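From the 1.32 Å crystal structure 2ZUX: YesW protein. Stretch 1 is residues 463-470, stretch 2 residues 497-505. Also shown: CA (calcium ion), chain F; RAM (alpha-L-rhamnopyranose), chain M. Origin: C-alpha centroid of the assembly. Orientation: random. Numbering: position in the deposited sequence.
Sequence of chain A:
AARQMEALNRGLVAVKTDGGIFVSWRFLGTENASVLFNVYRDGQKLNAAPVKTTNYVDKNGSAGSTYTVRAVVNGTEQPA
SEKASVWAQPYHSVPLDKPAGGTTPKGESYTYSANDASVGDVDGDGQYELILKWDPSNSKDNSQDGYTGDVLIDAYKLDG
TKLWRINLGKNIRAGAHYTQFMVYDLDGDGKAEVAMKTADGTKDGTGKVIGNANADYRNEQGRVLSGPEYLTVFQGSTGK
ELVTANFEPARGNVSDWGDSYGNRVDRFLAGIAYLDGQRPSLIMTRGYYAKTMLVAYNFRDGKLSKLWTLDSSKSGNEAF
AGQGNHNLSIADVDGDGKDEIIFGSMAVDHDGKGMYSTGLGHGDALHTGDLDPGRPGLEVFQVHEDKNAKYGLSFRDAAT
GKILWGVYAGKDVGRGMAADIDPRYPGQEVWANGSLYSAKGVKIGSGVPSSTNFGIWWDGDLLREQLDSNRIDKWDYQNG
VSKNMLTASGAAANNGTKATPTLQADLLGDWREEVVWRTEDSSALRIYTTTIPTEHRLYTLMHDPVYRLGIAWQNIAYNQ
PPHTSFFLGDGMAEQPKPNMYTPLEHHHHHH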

# COMPACT_ATOMS: atom_id res chain seq x y z
N LEU A 463 -19.32 -3.07 6.46
CA LEU A 463 -19.18 -1.81 5.74
C LEU A 463 -17.77 -1.28 5.97
O LEU A 463 -17.11 -1.66 6.94
CB LEU A 463 -20.23 -0.79 6.20
CG LEU A 463 -21.69 -1.19 6.01
CD1 LEU A 463 -22.59 -0.11 6.59
CD2 LEU A 463 -22.02 -1.42 4.53
N ARG A 464 -17.30 -0.41 5.08
CA ARG A 464 -15.97 0.16 5.23
C ARG A 464 -16.07 1.57 5.76
O ARG A 464 -16.92 2.36 5.32
CB ARG A 464 -15.19 0.09 3.92
CG ARG A 464 -13.69 0.09 4.12
CD ARG A 464 -12.93 -0.26 2.87
NE ARG A 464 -11.52 -0.55 3.17
CZ ARG A 464 -10.56 -0.66 2.25
NH1 ARG A 464 -10.85 -0.49 0.96
NH2 ARG A 464 -9.31 -0.93 2.62
N GLU A 465 -15.20 1.89 6.71
CA GLU A 465 -15.13 3.21 7.31
C GLU A 465 -14.19 4.09 6.47
O GLU A 465 -13.65 3.64 5.45
CB GLU A 465 -14.69 3.10 8.77
CG GLU A 465 -15.76 2.48 9.70
CD GLU A 465 -16.09 1.02 9.39
OE1 GLU A 465 -15.25 0.13 9.63
OE2 GLU A 465 -17.23 0.73 8.92
N GLN A 466 -14.01 5.35 6.87
CA GLN A 466 -13.19 6.29 6.10
C GLN A 466 -12.02 6.75 6.94
O GLN A 466 -12.13 6.89 8.16
CB GLN A 466 -14.01 7.50 5.66
CG GLN A 466 -15.09 7.20 4.61
CD GLN A 466 -16.33 6.56 5.23
OE1 GLN A 466 -16.90 7.08 6.19
NE2 GLN A 466 -16.72 5.40 4.71
N LEU A 467 -10.88 6.98 6.30
CA LEU A 467 -9.71 7.51 6.99
C LEU A 467 -9.18 8.72 6.25
O LEU A 467 -9.10 8.73 5.02
CB LEU A 467 -8.63 6.43 7.14
CG LEU A 467 -7.32 6.83 7.83
CD1 LEU A 467 -6.73 5.63 8.53
CD2 LEU A 467 -6.30 7.45 6.88
N ASP A 468 -8.82 9.75 7.00
CA ASP A 468 -8.23 10.97 6.45
C ASP A 468 -7.49 11.65 7.59
O ASP A 468 -7.98 11.64 8.73
CB ASP A 468 -9.33 11.89 5.91
CG ASP A 468 -8.81 12.98 4.98
OD1 ASP A 468 -7.69 12.88 4.45
OD2 ASP A 468 -9.57 13.94 4.75
N SER A 469 -6.33 12.23 7.30
CA SER A 469 -5.55 12.88 8.34
C SER A 469 -5.35 11.90 9.51
O SER A 469 -5.03 10.74 9.28
CB SER A 469 -6.23 14.18 8.76
OG SER A 469 -5.39 14.93 9.64
N ASN A 470 -5.56 12.36 10.75
CA ASN A 470 -5.45 11.47 11.91
C ASN A 470 -6.82 11.01 12.41
O ASN A 470 -7.02 10.81 13.61
CB ASN A 470 -4.65 12.14 13.04
CG ASN A 470 -5.39 13.31 13.68
OD1 ASN A 470 -6.23 13.95 13.05
ND2 ASN A 470 -5.07 13.59 14.95
N THR A 497 -1.57 18.22 1.83
CA THR A 497 -3.01 18.11 1.62
C THR A 497 -3.46 16.67 1.38
O THR A 497 -4.63 16.35 1.55
CB THR A 497 -3.49 18.99 0.44
OG1 THR A 497 -2.88 18.55 -0.77
CG2 THR A 497 -3.14 20.46 0.69
N LYS A 498 -2.54 15.78 1.00
CA LYS A 498 -2.90 14.38 0.83
C LYS A 498 -3.27 13.71 2.15
O LYS A 498 -4.11 12.81 2.18
CB LYS A 498 -1.80 13.60 0.12
CG LYS A 498 -1.47 14.13 -1.28
CD LYS A 498 -2.64 13.97 -2.27
CE LYS A 498 -2.31 14.62 -3.59
NZ LYS A 498 -3.45 14.49 -4.54
N ALA A 499 -2.66 14.17 3.25
CA ALA A 499 -3.03 13.75 4.61
C ALA A 499 -3.15 12.22 4.75
O ALA A 499 -4.17 11.69 5.19
CB ALA A 499 -4.33 14.45 5.05
N THR A 500 -2.07 11.54 4.39
CA THR A 500 -2.03 10.08 4.39
C THR A 500 -1.36 9.52 5.64
O THR A 500 -0.44 10.14 6.18
CB THR A 500 -1.29 9.55 3.14
OG1 THR A 500 0.02 10.14 3.07
CG2 THR A 500 -2.07 9.88 1.87
N PRO A 501 -1.80 8.34 6.09
CA PRO A 501 -1.10 7.72 7.20
C PRO A 501 0.24 7.17 6.72
O PRO A 501 0.41 6.90 5.52
CB PRO A 501 -2.03 6.56 7.58
CG PRO A 501 -2.67 6.18 6.29
CD PRO A 501 -2.89 7.49 5.58
N THR A 502 1.19 7.00 7.63
CA THR A 502 2.42 6.32 7.27
C THR A 502 2.12 4.96 6.63
O THR A 502 2.75 4.60 5.63
CB THR A 502 3.39 6.28 8.48
OG1 THR A 502 4.07 7.54 8.55
CG2 THR A 502 4.43 5.19 8.37
N LEU A 503 1.13 4.23 7.16
CA LEU A 503 0.68 3.00 6.52
C LEU A 503 -0.67 2.61 7.06
O LEU A 503 -0.92 2.79 8.25
CB LEU A 503 1.68 1.85 6.75
CG LEU A 503 1.41 0.52 6.01
CD1 LEU A 503 1.46 0.68 4.50
CD2 LEU A 503 2.37 -0.55 6.49
N GLN A 504 -1.54 2.09 6.20
CA GLN A 504 -2.75 1.40 6.63
C GLN A 504 -2.68 -0.02 6.10
O GLN A 504 -2.51 -0.23 4.90
CB GLN A 504 -4.00 2.08 6.08
CG GLN A 504 -5.29 1.36 6.42
CD GLN A 504 -6.47 1.99 5.71
OE1 GLN A 504 -6.79 3.17 5.94
NE2 GLN A 504 -7.11 1.22 4.82
N ALA A 505 -2.79 -1.02 6.98
CA ALA A 505 -2.70 -2.42 6.57
C ALA A 505 -3.17 -3.31 7.69
O ALA A 505 -2.94 -3.00 8.87
CB ALA A 505 -1.27 -2.79 6.20
CA CA F . -16.98 -1.68 9.21
C1 RAM M . 2.81 16.32 -2.05
C2 RAM M . 1.44 16.59 -2.65
C3 RAM M . 0.53 17.34 -1.67
C4 RAM M . 1.22 18.60 -1.13
C5 RAM M . 2.60 18.23 -0.56
C6 RAM M . 3.35 19.49 -0.15
O1 RAM M . 2.72 15.32 -1.06
O2 RAM M . 1.63 17.35 -3.83
O3 RAM M . -0.70 17.68 -2.27
O4 RAM M . 0.40 19.22 -0.16
O5 RAM M . 3.38 17.51 -1.51
O HOH W 1 -6.80 13.98 2.16
O HOH W 2 -14.93 -3.00 9.56

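The two stretches meet over a small area, 288 Å² with both sides summed, and the contact runs from a backbone hydrogen bond at Ser-469 and Ala-499 to the side chains of Arg-464 and Gln-504. The chain comes closest at the first of these points, where the CA atoms of Ser-469 and Ala-499 lie 4.6 Å apart. There Ser-469 N donates to Ala-499 O across 3.1 Å, with an N-H...O angle of 141°, the only direct hydrogen bond between the stretches. Both residues have positive phi (53° and 49°), unusual for residues that carry a CB. Ala-499 points its CB toward stretch 1, and its methyl group approaches Ser-469 CB to 4.2 Å. Ser-469 itself points away overall; with chi1 in the t well its hydroxyl takes no part in the contact.

Asp-468 precedes this bond and reaches the contact by a different route. Its CA-to-CB bond points away, but chi1 of -164° (t) brings the carboxylate back, so that OD1 lies 3.8 Å from Ala-499 CB. OD1 is 4.2 Å from Lys-498 O, too far for direct bonding and in any case a pairing of two acceptors. Water 1 lies between them, 2.7 Å from Asp-468 OD1 and 2.9 Å from Lys-498 O, placed to donate to each; with more acceptors in reach than it has protons, the two bonds need not both be made at once. The Lys-498 side chain, meanwhile, points away from stretch 1, and its CE comes within 3.7 Å of O3 of the rhamnose.

Leu-467 supplies the apolar part of the contact and is the residue of stretch 1 most covered by stretch 2. It points toward the other stretch with chi1 at 179° (t) and chi2 at 150° (t). Leu-467 CD2 packs against Pro-501 CD at 3.6 Å, and Leu-467 CD1 makes the closest approach to Gln-504 OE1, also 3.6 Å. The CA-to-CB bond of Pro-501 points sideways; its ring, C-gamma endo, approaches the leucine most closely through CD.

Gln-504 extends toward stretch 1 with chi1 and chi2 both t (176° and -173°), which carries its amide to Leu-467 and Arg-464. The polar cost is uneven: NE2 is hydrogen-bonded elsewhere in the structure, whereas OE1, buried beside the leucine methyl, has no partner in the model. Arg-464 is likewise extended, with chi1 through chi3 all t, and its NH2 stops 3.8 Å from Gln-504 NE2. The amide nitrogen lies obliquely to the guanidinium, and the approach joins two donor groups, so it is packing without a hydrogen bond.

Glu-465, out of reach of stretch 2, instead serves the calcium ion. Its m, p conformation folds the carboxylate back so that OE1 and OE2 both bind calcium at 2.5 Å, alongside Leu-463 O at 2.3 Å. The 3.1 Å between Leu-463 O and Glu-465 OE2 thus reflects shared coordination of the metal.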